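Local coordinates for protein transcriptional regulator URE2 (Saccharomyces cerevisiae, PDB 1K0D) that represses nitrogen-utilisation genes by holding GATA-type transcriptional activators in the cytoplasm, and has glutathione peroxidase activity, at residues B[33-38]-B[254-259]; B[41-46]-B[92-97]; B[204-207]-B[211-214]. All blocks are in the same frame, centred on the assembly; numbering follows the deposited sequence.

Interaction 1 of 3, residues B[33-38]-B[254-259]; sequences KVAIVL and IKALRG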
# COMPACT_ATOMS: atom_id res chain seq x y z
N LYS B 33 11.78 -4.72 6.45
CA LYS B 33 11.63 -3.44 5.76
C LYS B 33 11.45 -2.34 6.81
O LYS B 33 11.98 -1.24 6.66
CB LYS B 33 10.40 -3.45 4.84
CG LYS B 33 10.22 -2.14 4.07
CD LYS B 33 8.80 -1.96 3.56
CE LYS B 33 8.37 -3.10 2.67
NZ LYS B 33 6.94 -2.93 2.25
N VAL B 34 10.71 -2.65 7.87
CA VAL B 34 10.48 -1.67 8.93
C VAL B 34 11.73 -1.57 9.80
O VAL B 34 12.12 -0.48 10.20
CB VAL B 34 9.26 -2.06 9.81
CG1 VAL B 34 9.16 -1.12 11.00
CG2 VAL B 34 7.96 -1.97 8.99
N ALA B 35 12.36 -2.71 10.09
CA ALA B 35 13.57 -2.72 10.91
C ALA B 35 14.62 -1.83 10.25
O ALA B 35 15.30 -1.06 10.92
CB ALA B 35 14.10 -4.15 11.05
N ILE B 36 14.75 -1.94 8.94
CA ILE B 36 15.71 -1.13 8.20
C ILE B 36 15.48 0.37 8.38
O ILE B 36 16.42 1.12 8.69
CB ILE B 36 15.68 -1.48 6.69
CG1 ILE B 36 16.35 -2.83 6.46
CG2 ILE B 36 16.36 -0.38 5.89
CD1 ILE B 36 16.29 -3.31 5.04
N VAL B 37 14.25 0.83 8.19
CA VAL B 37 13.96 2.26 8.34
C VAL B 37 14.11 2.70 9.78
O VAL B 37 14.57 3.80 10.07
CB VAL B 37 12.55 2.59 7.82
CG1 VAL B 37 12.22 4.07 8.09
CG2 VAL B 37 12.48 2.29 6.33
N LEU B 38 13.70 1.83 10.70
CA LEU B 38 13.80 2.09 12.12
C LEU B 38 15.30 2.30 12.44
O LEU B 38 15.69 3.23 13.16
CB LEU B 38 13.26 0.87 12.89
CG LEU B 38 12.26 0.94 14.05
CD1 LEU B 38 11.28 2.09 13.92
CD2 LEU B 38 11.52 -0.40 14.10
N ILE B 254 22.70 -3.19 7.37
CA ILE B 254 23.34 -4.43 7.79
C ILE B 254 22.87 -4.77 9.19
O ILE B 254 22.52 -5.90 9.48
CB ILE B 254 24.89 -4.31 7.79
CG1 ILE B 254 25.42 -4.11 6.37
CG2 ILE B 254 25.51 -5.56 8.42
CD1 ILE B 254 26.92 -3.90 6.31
N LYS B 255 22.87 -3.77 10.07
CA LYS B 255 22.45 -3.99 11.45
C LYS B 255 21.03 -4.53 11.54
O LYS B 255 20.76 -5.47 12.29
CB LYS B 255 22.55 -2.70 12.26
CG LYS B 255 22.12 -2.86 13.71
CD LYS B 255 22.05 -1.52 14.42
CE LYS B 255 21.50 -1.69 15.83
NZ LYS B 255 21.20 -0.39 16.48
N ALA B 256 20.12 -3.92 10.77
CA ALA B 256 18.72 -4.35 10.79
C ALA B 256 18.53 -5.79 10.30
O ALA B 256 17.79 -6.57 10.91
CB ALA B 256 17.87 -3.41 9.95
N LEU B 257 19.19 -6.15 9.21
CA LEU B 257 19.07 -7.50 8.66
C LEU B 257 19.74 -8.56 9.54
O LEU B 257 19.36 -9.72 9.51
CB LEU B 257 19.66 -7.56 7.24
CG LEU B 257 18.92 -6.71 6.20
CD1 LEU B 257 19.58 -6.84 4.85
CD2 LEU B 257 17.46 -7.15 6.13
N ARG B 258 20.72 -8.15 10.34
CA ARG B 258 21.39 -9.08 11.24
C ARG B 258 20.53 -9.36 12.47
O ARG B 258 20.66 -10.41 13.09
CB ARG B 258 22.74 -8.51 11.71
CG ARG B 258 23.90 -8.70 10.74
CD ARG B 258 25.18 -8.06 11.30
NE ARG B 258 26.32 -8.26 10.42
CZ ARG B 258 27.48 -7.61 10.53
NH1 ARG B 258 28.46 -7.85 9.68
NH2 ARG B 258 27.65 -6.71 11.50
N GLY B 259 19.65 -8.42 12.82
CA GLY B 259 18.79 -8.59 13.98
C GLY B 259 18.03 -9.90 13.99
O GLY B 259 17.63 -10.39 15.05

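Interaction 2 of 3, residues B[41-46]-B[92-97]; sequences LGFHYN and LHLVNK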
# COMPACT_ATOMS: atom_id res chain seq x y z
N LEU B 41 16.93 5.56 10.72
CA LEU B 41 16.52 6.80 11.36
C LEU B 41 17.03 6.94 12.79
O LEU B 41 16.80 7.96 13.43
CB LEU B 41 14.99 6.93 11.35
CG LEU B 41 14.39 7.03 9.95
CD1 LEU B 41 12.88 6.97 10.04
CD2 LEU B 41 14.83 8.32 9.28
N GLY B 42 17.71 5.91 13.29
CA GLY B 42 18.24 5.96 14.64
C GLY B 42 17.21 5.70 15.73
O GLY B 42 17.44 6.02 16.89
N PHE B 43 16.07 5.14 15.36
CA PHE B 43 15.03 4.84 16.34
C PHE B 43 15.38 3.54 17.06
O PHE B 43 15.66 2.52 16.44
CB PHE B 43 13.67 4.73 15.64
CG PHE B 43 13.08 6.06 15.22
CD1 PHE B 43 12.48 6.21 13.97
CD2 PHE B 43 13.12 7.16 16.07
CE1 PHE B 43 11.92 7.44 13.57
CE2 PHE B 43 12.56 8.40 15.69
CZ PHE B 43 11.96 8.53 14.43
N HIS B 44 15.36 3.60 18.39
CA HIS B 44 15.68 2.43 19.21
C HIS B 44 14.44 1.57 19.39
O HIS B 44 13.40 2.05 19.84
CB HIS B 44 16.25 2.90 20.55
CG HIS B 44 17.56 3.62 20.43
ND1 HIS B 44 18.73 2.97 20.10
CD2 HIS B 44 17.87 4.93 20.56
CE1 HIS B 44 19.71 3.86 20.02
NE2 HIS B 44 19.21 5.06 20.29
N TYR B 45 14.55 0.29 19.03
CA TYR B 45 13.40 -0.60 19.11
C TYR B 45 13.71 -2.02 19.59
O TYR B 45 14.86 -2.44 19.62
CB TYR B 45 12.75 -0.70 17.73
CG TYR B 45 13.63 -1.37 16.69
CD1 TYR B 45 13.43 -2.71 16.35
CD2 TYR B 45 14.67 -0.68 16.07
CE1 TYR B 45 14.23 -3.35 15.40
CE2 TYR B 45 15.48 -1.31 15.12
CZ TYR B 45 15.26 -2.65 14.79
OH TYR B 45 16.06 -3.28 13.87
N ASN B 46 12.65 -2.73 19.97
CA ASN B 46 12.74 -4.12 20.42
C ASN B 46 11.86 -4.92 19.47
O ASN B 46 10.73 -4.51 19.15
CB ASN B 46 12.19 -4.26 21.84
CG ASN B 46 12.08 -5.71 22.28
OD1 ASN B 46 11.34 -6.03 23.22
ND2 ASN B 46 12.82 -6.59 21.61
N LEU B 92 5.77 5.60 6.55
CA LEU B 92 5.35 6.99 6.49
C LEU B 92 5.27 7.58 7.89
O LEU B 92 5.57 8.75 8.10
CB LEU B 92 3.99 7.12 5.77
CG LEU B 92 4.02 6.86 4.26
CD1 LEU B 92 2.64 7.17 3.68
CD2 LEU B 92 5.09 7.75 3.59
N HIS B 93 4.87 6.77 8.86
CA HIS B 93 4.79 7.28 10.22
C HIS B 93 6.20 7.63 10.72
O HIS B 93 6.41 8.68 11.32
CB HIS B 93 4.16 6.24 11.14
CG HIS B 93 3.97 6.72 12.54
ND1 HIS B 93 4.81 6.37 13.58
CD2 HIS B 93 3.05 7.56 13.07
CE1 HIS B 93 4.41 6.97 14.69
NE2 HIS B 93 3.35 7.70 14.41
N LEU B 94 7.15 6.75 10.44
CA LEU B 94 8.53 6.97 10.87
C LEU B 94 9.21 8.19 10.25
O LEU B 94 9.81 8.99 10.97
CB LEU B 94 9.37 5.71 10.62
CG LEU B 94 8.92 4.51 11.46
CD1 LEU B 94 9.85 3.33 11.20
CD2 LEU B 94 8.94 4.88 12.93
N VAL B 95 9.13 8.35 8.93
CA VAL B 95 9.78 9.50 8.33
C VAL B 95 9.07 10.80 8.68
O VAL B 95 9.71 11.84 8.84
CB VAL B 95 9.91 9.35 6.79
CG1 VAL B 95 10.72 8.10 6.48
CG2 VAL B 95 8.55 9.30 6.13
N ASN B 96 7.74 10.75 8.83
CA ASN B 96 6.99 11.95 9.20
C ASN B 96 7.41 12.40 10.59
O ASN B 96 7.65 13.58 10.82
CB ASN B 96 5.48 11.68 9.17
CG ASN B 96 4.85 12.00 7.83
OD1 ASN B 96 4.63 13.16 7.50
ND2 ASN B 96 4.57 10.96 7.05
N LYS B 97 7.51 11.44 11.50
CA LYS B 97 7.90 11.72 12.88
C LYS B 97 9.32 12.25 12.97
O LYS B 97 9.58 13.24 13.65
CB LYS B 97 7.77 10.46 13.74
CG LYS B 97 7.94 10.73 15.22
CD LYS B 97 7.59 9.52 16.07
CE LYS B 97 7.60 9.89 17.54
NZ LYS B 97 7.13 8.76 18.39

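Interaction 3 of 3, residues B[204-207]-B[211-214]; sequences PVWL and KLTI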
# COMPACT_ATOMS: atom_id res chain seq x y z
N PRO B 204 26.20 6.03 -7.59
CA PRO B 204 24.90 5.59 -7.06
C PRO B 204 23.71 6.37 -7.61
O PRO B 204 23.72 7.60 -7.67
CB PRO B 204 25.07 5.79 -5.55
CG PRO B 204 26.02 6.93 -5.47
CD PRO B 204 27.04 6.59 -6.53
N VAL B 205 22.69 5.64 -8.03
CA VAL B 205 21.49 6.23 -8.60
C VAL B 205 20.26 5.85 -7.75
O VAL B 205 20.13 4.70 -7.33
CB VAL B 205 21.31 5.78 -10.06
CG1 VAL B 205 19.92 6.06 -10.54
CG2 VAL B 205 22.31 6.52 -10.94
N TRP B 206 19.38 6.81 -7.52
CA TRP B 206 18.19 6.59 -6.70
C TRP B 206 16.89 6.92 -7.42
O TRP B 206 16.88 7.69 -8.37
CB TRP B 206 18.28 7.41 -5.41
CG TRP B 206 19.57 7.22 -4.69
CD1 TRP B 206 20.60 8.12 -4.60
CD2 TRP B 206 20.01 6.04 -4.01
NE1 TRP B 206 21.65 7.57 -3.90
CE2 TRP B 206 21.31 6.30 -3.52
CE3 TRP B 206 19.42 4.79 -3.75
CZ2 TRP B 206 22.04 5.35 -2.80
CZ3 TRP B 206 20.15 3.85 -3.04
CH2 TRP B 206 21.45 4.13 -2.57
N LEU B 207 15.79 6.34 -6.94
CA LEU B 207 14.48 6.53 -7.54
C LEU B 207 13.92 7.95 -7.46
O LEU B 207 13.29 8.42 -8.42
CB LEU B 207 13.47 5.56 -6.91
CG LEU B 207 13.68 4.07 -7.19
CD1 LEU B 207 12.74 3.25 -6.33
CD2 LEU B 207 13.44 3.80 -8.66
N LYS B 211 18.51 10.95 -4.18
CA LYS B 211 18.85 10.75 -2.78
C LYS B 211 18.19 9.47 -2.27
O LYS B 211 17.14 9.07 -2.78
CB LYS B 211 18.36 11.93 -1.94
CG LYS B 211 16.85 12.13 -1.95
CD LYS B 211 16.41 13.16 -0.91
CE LYS B 211 16.70 12.67 0.50
NZ LYS B 211 16.29 13.67 1.54
N LEU B 212 18.80 8.83 -1.29
CA LEU B 212 18.25 7.60 -0.73
C LEU B 212 16.96 7.96 0.01
O LEU B 212 16.94 8.91 0.79
CB LEU B 212 19.24 6.98 0.27
CG LEU B 212 19.02 5.57 0.82
CD1 LEU B 212 19.95 5.36 2.02
CD2 LEU B 212 17.59 5.36 1.28
N THR B 213 15.88 7.23 -0.25
CA THR B 213 14.62 7.48 0.45
C THR B 213 14.00 6.14 0.79
O THR B 213 14.54 5.09 0.41
CB THR B 213 13.59 8.25 -0.42
OG1 THR B 213 13.27 7.46 -1.57
CG2 THR B 213 14.13 9.62 -0.85
N ILE B 214 12.89 6.15 1.52
CA ILE B 214 12.23 4.91 1.87
C ILE B 214 11.74 4.20 0.61
O ILE B 214 11.45 3.01 0.64
CB ILE B 214 11.03 5.15 2.83
CG1 ILE B 214 10.10 6.22 2.25
CG2 ILE B 214 11.55 5.52 4.21
CD1 ILE B 214 8.88 6.52 3.13

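Interaction 1 of 3, residues B[33-38]-B[254-259]
A256 presses its methyl group onto the backbone of helix 29-40, CB lying 3.6 Å from I36 CA and equally close to I36 N. The same carbon is 3.6 Å from A35 O, so it sits against main chain as much as against side chains. Around this seat the apolar contacts are small: A35 CB reaches A256 CB at 4.0 Å, and the methylene of the ethyl branch, I36 CG1, comes within 3.9 Å of A256 CB. I36 holds CG1 anti to its carbonyl carbon (chi1 -74°) and CD1 extended beyond it, a shape that carries the ethyl branch past the alanine to its neighbour in the chain, L257. I36 CD1 meets one branch of L257, CD2, at 4.2 Å, the two side chains running at a slant to each other near the more accessible edge of the contact.

Short residues at the centre let the helices draw together: the axes of 33-38 and 254-258 approach to 8.2 Å, with their directions 141° apart, closer to antiparallel than to perpendicular. V220 and P221 of helix 220-223 also pack on I36, while F32 and S39 extend the seam along helix 29-40. The contact thus joins a helix of the N-terminal, glutathione-binding domain to the last helix of the C-terminal domain, within the GST-like region of this prion protein. With no hydrogen bond or charge pair across it, the join depends on fit and on the burial of methyl and methylene groups, which implies that shape rather than bond direction sets how the helices meet.

Interaction 2 of 3, residues B[41-46]-B[92-97]
L41 and V95 bring the two backbones nearest, 7.9 Å from CA to CA, where helix 29-40 ends in a Schellman motif, with positive phi at G42, and the chain turns alongside helix 87-102 on its way into strand 45-49. L41 works through a single methyl. Its CD1 rests against the base of L94, 3.8 Å from L94 CB, and brushes V95 CG1 at 4.3 Å.

F43, just past G42, runs alongside L94 in the opposite sense. Its CD1 packs on L94 CD2 at 3.9 Å, while the ring edge is turned to the helix backbone: CE1 lies 3.7 Å from L94 O, which sits in the plane of the ring. The weakly positive rim of the phenyl group probably suits that oxygen, though no hydrogen bond is formed. Within the helix, N96 ND2 donates to L92 O at 2.6 Å and the backbone N of N96 reaches the same oxygen from the opposite face of the carbonyl plane. L92, H93 and N96 pack on N119, S116 and L112, respectively, of the second subunit. K97 forms a salt bridge to D76 and a hydrogen bond to Y20, joining helix to sheet. Strand 20-24, helix 29-40 and parallel strand 45-49 form a beta-alpha-beta crossover, packed by helix 87-102, as in the thioredoxin-like domain of glutathione S-transferases.

Interaction 3 of 3, residues B[204-207]-B[211-214]
W206 and L212 make the CH-pi contact that centres this loop: L212 CB stands 4.3 Å from the centroid of the six-membered ring, only 6° off its normal. Further along the indole, W206 CZ3 touches L212 CG at 4.4 Å, so the leucine lies over the benzo end of the ring system.

The pyrrole end is occupied by backbone instead. The K211-L212 peptide lies over the same ring system, with W206 CG 3.6 Å from K211 C and W206 CD1 3.8 Å from L212 N. Nearer the main chain, W206 CB closes on K211 O at 3.3 Å. The first torsion of W206 (chi1 -51°) holds the indole face against this backbone. H246 and M247 of helix 238-248 also pack on W206.

No hydrogen bond crosses between the segments; their polar groups are bonded to residues beyond them, among them W108, whose O is hydrogen-bonded to K211 NZ. D216 binds both segments, its OD1 taking the N-H of L207 and its OD2 that of T213. T213 itself is the N-cap of helix 214-217, with OG1 capping A215 N. The spacing of T213 and D216, and the bond from D216 OD2 back to T213 N as the half seen, are consistent with the Ser/Thr-X-X-Asp N-capping box known from the C-terminal domain of the glutathione S-transferase fold.

Interactions 1 and 2 are buried and share helix 29-40: one binds its flank to the C-terminal domain, the other its exit to helix 87-102. L38 couples them directly, packing on L94 and Y45 and probably hydrogen-bonding through its carbonyl to F43 N. Interaction 3 lies at the surface of the C-terminal domain, yet I214 at its end reaches inward to V37, L92 and V95 and so touches the segments of both others. The chemistry follows the place: methyl packing between helices in interaction 1, leucine and ring edge in interaction 2, an indole face over a peptide in interaction 3, where capping bonds are added.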